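Local coordinates for protein BfpC (Escherichia coli, PDB 3VHJ) that is an essential membrane protein of type IV pilus biogenesis, represented here by its N-terminal cytoplasmic domain, at residues A[87-98]-A[112-123]. The protein carries 1 engineered substitution. Numbering follows the deposited sequence.
Sequences GLFPADNELWLV and SFHSKDDAKKFF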
loop_
_atom_site.group_PDB
_atom_site.type_symbol
_atom_site.label_atom_id
_atom_site.label_comp_id
_atom_site.label_asym_id
_atom_site.label_seq_id
_atom_site.Cartn_x
_atom_site.Cartn_y
_atom_site.Cartn_z
ATOM N N GLY A 87 -10.014 -0.272 -0.079
ATOM C CA GLY A 87 -10.681 0.100 1.152
ATOM C C GLY A 87 -10.092 1.300 1.852
ATOM O O GLY A 87 -8.946 1.683 1.608
ATOM N N LEU A 88 -10.915 1.898 2.707
ATOM C CA LEU A 88 -10.549 3.045 3.525
ATOM C C LEU A 88 -10.493 2.434 4.925
ATOM O O LEU A 88 -11.481 1.868 5.398
ATOM C CB LEU A 88 -11.646 4.108 3.452
ATOM C CG LEU A 88 -11.573 5.296 4.413
ATOM C CD1 LEU A 88 -10.322 6.116 4.157
ATOM C CD2 LEU A 88 -12.824 6.153 4.228
ATOM N N PHE A 89 -9.340 2.535 5.578
ATOM C CA PHE A 89 -9.163 1.934 6.897
ATOM C C PHE A 89 -8.452 2.834 7.893
ATOM O O PHE A 89 -7.480 3.501 7.554
ATOM C CB PHE A 89 -8.301 0.672 6.803
ATOM C CG PHE A 89 -8.845 -0.401 5.909
ATOM C CD1 PHE A 89 -9.746 -1.340 6.396
ATOM C CD2 PHE A 89 -8.385 -0.526 4.601
ATOM C CE1 PHE A 89 -10.171 -2.397 5.598
ATOM C CE2 PHE A 89 -8.807 -1.578 3.796
ATOM C CZ PHE A 89 -9.697 -2.514 4.294
ATOM N N PRO A 90 -8.918 2.844 9.148
ATOM C CA PRO A 90 -8.274 3.666 10.175
ATOM C C PRO A 90 -7.184 2.779 10.778
ATOM O O PRO A 90 -7.444 1.612 11.073
ATOM C CB PRO A 90 -9.386 3.908 11.202
ATOM C CG PRO A 90 -10.652 3.329 10.571
ATOM C CD PRO A 90 -10.174 2.266 9.648
ATOM N N ALA A 91 -5.971 3.301 10.936
ATOM C CA ALA A 91 -4.903 2.520 11.560
ATOM C C ALA A 91 -5.057 2.796 13.054
ATOM O O ALA A 91 -5.923 3.578 13.448
ATOM C CB ALA A 91 -3.534 2.981 11.072
ATOM N N ASP A 92 -4.227 2.176 13.887
ATOM C CA ASP A 92 -4.342 2.381 15.327
ATOM C C ASP A 92 -3.656 3.637 15.840
ATOM O O ASP A 92 -3.848 4.021 16.995
ATOM C CB ASP A 92 -3.777 1.180 16.090
ATOM C CG ASP A 92 -4.568 -0.084 15.856
ATOM O OD1 ASP A 92 -5.702 0.009 15.348
ATOM O OD2 ASP A 92 -4.059 -1.172 16.193
ATOM N N ASN A 93 -2.872 4.287 14.987
ATOM C CA ASN A 93 -2.134 5.469 15.403
ATOM C C ASN A 93 -2.544 6.805 14.777
ATOM O O ASN A 93 -1.699 7.551 14.287
ATOM C CB ASN A 93 -0.639 5.225 15.175
ATOM C CG ASN A 93 -0.311 4.927 13.723
ATOM O OD1 ASN A 93 -1.116 4.330 13.004
ATOM N ND2 ASN A 93 0.883 5.326 13.288
ATOM N N GLU A 94 -3.838 7.109 14.802
ATOM C CA GLU A 94 -4.335 8.378 14.273
ATOM C C GLU A 94 -4.036 8.550 12.788
ATOM O O GLU A 94 -3.863 9.674 12.308
ATOM C CB GLU A 94 -3.689 9.550 15.019
ATOM C CG GLU A 94 -3.461 9.342 16.512
ATOM C CD GLU A 94 -4.739 9.392 17.308
ATOM O OE1 GLU A 94 -4.659 9.477 18.552
ATOM O OE2 GLU A 94 -5.822 9.343 16.690
ATOM N N LEU A 95 -3.962 7.446 12.058
ATOM C CA LEU A 95 -3.669 7.532 10.637
ATOM C C LEU A 95 -4.756 6.816 9.842
ATOM O O LEU A 95 -5.300 5.812 10.294
ATOM C CB LEU A 95 -2.304 6.892 10.366
ATOM C CG LEU A 95 -1.632 7.049 9.005
ATOM C CD1 LEU A 95 -1.235 8.508 8.781
ATOM C CD2 LEU A 95 -0.393 6.152 8.968
ATOM N N TRP A 96 -5.069 7.344 8.664
ATOM C CA TRP A 96 -6.063 6.735 7.797
ATOM C C TRP A 96 -5.372 6.176 6.571
ATOM O O TRP A 96 -4.508 6.826 5.986
ATOM C CB TRP A 96 -7.125 7.753 7.388
ATOM C CG TRP A 96 -8.064 8.026 8.508
ATOM C CD1 TRP A 96 -7.888 8.912 9.537
ATOM C CD2 TRP A 96 -9.286 7.338 8.774
ATOM N NE1 TRP A 96 -8.929 8.809 10.429
ATOM C CE2 TRP A 96 -9.802 7.850 9.985
ATOM C CE3 TRP A 96 -10.000 6.332 8.104
ATOM C CZ2 TRP A 96 -10.997 7.390 10.543
ATOM C CZ3 TRP A 96 -11.189 5.877 8.658
ATOM C CH2 TRP A 96 -11.675 6.408 9.868
ATOM N N LEU A 97 -5.768 4.969 6.187
ATOM C CA LEU A 97 -5.174 4.291 5.047
ATOM C C LEU A 97 -6.176 4.039 3.924
ATOM O O LEU A 97 -7.327 3.701 4.179
ATOM C CB LEU A 97 -4.607 2.942 5.500
ATOM C CG LEU A 97 -3.696 2.947 6.731
ATOM C CD1 LEU A 97 -3.350 1.507 7.097
ATOM C CD2 LEU A 97 -2.437 3.766 6.451
ATOM N N VAL A 98 -5.733 4.225 2.684
ATOM C CA VAL A 98 -6.571 3.950 1.523
ATOM C C VAL A 98 -5.712 3.039 0.656
ATOM O O VAL A 98 -4.639 3.436 0.208
ATOM C CB VAL A 98 -6.932 5.221 0.736
ATOM C CG1 VAL A 98 -7.778 4.846 -0.490
ATOM C CG2 VAL A 98 -7.714 6.175 1.635
ATOM N N SER A 112 -1.602 7.071 2.839
ATOM C CA SER A 112 -1.887 7.307 4.245
ATOM C C SER A 112 -2.219 8.790 4.384
ATOM O O SER A 112 -1.746 9.609 3.593
ATOM C CB SER A 112 -0.676 6.953 5.110
ATOM O OG SER A 112 0.424 7.786 4.807
ATOM N N PHE A 113 -3.045 9.127 5.370
ATOM C CA PHE A 113 -3.439 10.515 5.607
ATOM C C PHE A 113 -3.602 10.735 7.100
ATOM O O PHE A 113 -4.020 9.833 7.816
ATOM C CB PHE A 113 -4.795 10.830 4.958
ATOM C CG PHE A 113 -4.898 10.429 3.521
ATOM C CD1 PHE A 113 -5.102 9.099 3.168
ATOM C CD2 PHE A 113 -4.789 11.384 2.516
ATOM C CE1 PHE A 113 -5.198 8.727 1.830
ATOM C CE2 PHE A 113 -4.884 11.020 1.178
ATOM C CZ PHE A 113 -5.088 9.691 0.836
ATOM N N HIS A 114 -3.278 11.926 7.580
ATOM C CA HIS A 114 -3.471 12.188 8.999
ATOM C C HIS A 114 -4.907 12.651 9.207
ATOM O O HIS A 114 -5.421 12.638 10.326
ATOM C CB HIS A 114 -2.477 13.235 9.507
ATOM C CG HIS A 114 -1.101 12.689 9.733
ATOM N ND1 HIS A 114 -0.878 11.492 10.380
ATOM C CD2 HIS A 114 0.118 13.165 9.388
ATOM C CE1 HIS A 114 0.421 11.252 10.421
ATOM N NE2 HIS A 114 1.048 12.251 9.826
ATOM N N SER A 115 -5.555 13.027 8.107
ATOM C CA SER A 115 -6.938 13.501 8.134
ATOM C C SER A 115 -7.922 12.528 7.499
ATOM O O SER A 115 -7.722 12.066 6.374
ATOM C CB SER A 115 -7.040 14.848 7.416
ATOM O OG SER A 115 -8.380 15.125 7.054
ATOM N N LYS A 116 -8.995 12.232 8.226
ATOM C CA LYS A 116 -10.024 11.325 7.742
ATOM C C LYS A 116 -10.744 11.920 6.529
ATOM O O LYS A 116 -11.066 11.208 5.581
ATOM C CB LYS A 116 -11.032 11.037 8.857
ATOM C CG LYS A 116 -12.201 10.163 8.428
ATOM C CD LYS A 116 -13.167 9.916 9.577
ATOM C CE LYS A 116 -14.325 9.036 9.141
ATOM N NZ LYS A 116 -15.260 8.732 10.262
ATOM N N ASP A 117 -10.994 13.226 6.555
ATOM C CA ASP A 117 -11.676 13.875 5.439
ATOM C C ASP A 117 -10.872 13.762 4.152
ATOM O O ASP A 117 -11.427 13.484 3.092
ATOM C CB ASP A 117 -11.953 15.348 5.753
ATOM C CG ASP A 117 -13.032 15.520 6.804
ATOM O OD1 ASP A 117 -14.100 14.885 6.661
ATOM O OD2 ASP A 117 -12.818 16.289 7.768
ATOM N N ASP A 118 -9.564 13.978 4.249
ATOM C CA ASP A 118 -8.690 13.878 3.081
ATOM C C ASP A 118 -8.665 12.442 2.556
ATOM O O ASP A 118 -8.637 12.216 1.348
ATOM C CB ASP A 118 -7.269 14.311 3.449
ATOM C CG ASP A 118 -7.188 15.775 3.826
ATOM O OD1 ASP A 118 -6.112 16.214 4.281
ATOM O OD2 ASP A 118 -8.201 16.485 3.663
ATOM N N ALA A 119 -8.662 11.482 3.476
ATOM C CA ALA A 119 -8.641 10.066 3.127
ATOM C C ALA A 119 -9.950 9.675 2.453
ATOM O O ALA A 119 -9.956 8.976 1.440
ATOM C CB ALA A 119 -8.426 9.227 4.379
ATOM N N LYS A 120 -11.062 10.130 3.024
ATOM C CA LYS A 120 -12.375 9.839 2.467
ATOM C C LYS A 120 -12.473 10.441 1.064
ATOM O O LYS A 120 -12.937 9.790 0.128
ATOM C CB LYS A 120 -13.473 10.418 3.376
ATOM C CG LYS A 120 -14.887 9.948 3.037
ATOM C CD LYS A 120 -15.920 10.497 4.022
ATOM C CE LYS A 120 -17.334 10.051 3.642
ATOM N NZ LYS A 120 -18.371 10.503 4.620
ATOM N N LYS A 121 -12.013 11.680 0.918
ATOM C CA LYS A 121 -12.054 12.359 -0.372
ATOM C C LYS A 121 -11.211 11.645 -1.434
ATOM O O LYS A 121 -11.623 11.536 -2.590
ATOM C CB LYS A 121 -11.582 13.812 -0.220
ATOM C CG LYS A 121 -11.577 14.614 -1.518
ATOM C CD LYS A 121 -11.191 16.068 -1.274
ATOM C CE LYS A 121 -11.121 16.854 -2.575
ATOM N NZ LYS A 121 -12.385 16.755 -3.363
ATOM N N PHE A 122 -10.035 11.159 -1.046
ATOM C CA PHE A 122 -9.167 10.459 -1.992
ATOM C C PHE A 122 -9.835 9.153 -2.414
ATOM O O PHE A 122 -9.844 8.790 -3.589
ATOM C CB PHE A 122 -7.815 10.149 -1.351
ATOM C CG PHE A 122 -6.834 9.526 -2.298
ATOM C CD1 PHE A 122 -6.111 10.314 -3.188
ATOM C CD2 PHE A 122 -6.658 8.147 -2.326
ATOM C CE1 PHE A 122 -5.222 9.734 -4.097
ATOM C CE2 PHE A 122 -5.773 7.557 -3.230
ATOM C CZ PHE A 122 -5.054 8.354 -4.118
ATOM N N PHE A 123 -10.391 8.459 -1.428
ATOM C CA PHE A 123 -11.076 7.194 -1.631
ATOM C C PHE A 123 -12.191 7.323 -2.666
ATOM O O PHE A 123 -12.253 6.561 -3.635
ATOM C CB PHE A 123 -11.652 6.737 -0.290
ATOM C CG PHE A 123 -12.425 5.453 -0.353
ATOM C CD1 PHE A 123 -11.794 4.255 -0.687
ATOM C CD2 PHE A 123 -13.776 5.430 -0.021
ATOM C CE1 PHE A 123 -12.496 3.057 -0.683
ATOM C CE2 PHE A 123 -14.490 4.234 -0.013
ATOM C CZ PHE A 123 -13.847 3.043 -0.344
#
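Ala119 CB touches both strands, 3.6 Å from Leu88 CD1 and equally near Trp96 CB, joining two adjacent strands to one helical turn. The axis of 116-123 runs almost parallel to strand 96-98 (9°, 8.3 Å apart) and antiparallel to strand 87-90, the geometry of a helix laid along a sheet. A turn further on, Leu88 CB stands over the centre of the Phe123 ring, a CH-pi contact on the buried side. Val98 divides its branches: CG1, anti to the backbone N (chi1 178°), meets the edge of Phe122, whereas CG2 reaches Phe113 CE1 at 3.6 Å. Backbone pairing fixes the other end. Trp96 and Phe113 form an antiparallel hydrogen-bonded pair, with Trp96 N to Phe113 O at 2.8 Å and nearly straight (171°); the return bond from Phe113 N to Trp96 O is more bent.

Toward solvent the packing changes character. The fully extended chain of Lys116 crosses one face of the Trp96 indole, with CB 3.7 Å from the centroid of the five-membered ring and CD near CZ2; Pro90 CB covers the opposite face, so the ring is clamped between aliphatic groups. Lys116 NZ continues to a salt bridge with Asp141. His114 is exposed, its ND1 beside Leu95 CD1, and Glu94 contributes mainly backbone. Ser115 N-caps the helix, its OG accepting from Asp118 N at 3.3 Å.

The helix that follows the hairpin 96-101/107-113 lies lengthwise against one face of the sheet, alongside strands 96-101 and 85-90. Strand 135-137 extends the sheet beyond 85-90, while the loop 91-95 lies against strand 8-11 through Leu95 and Ala9.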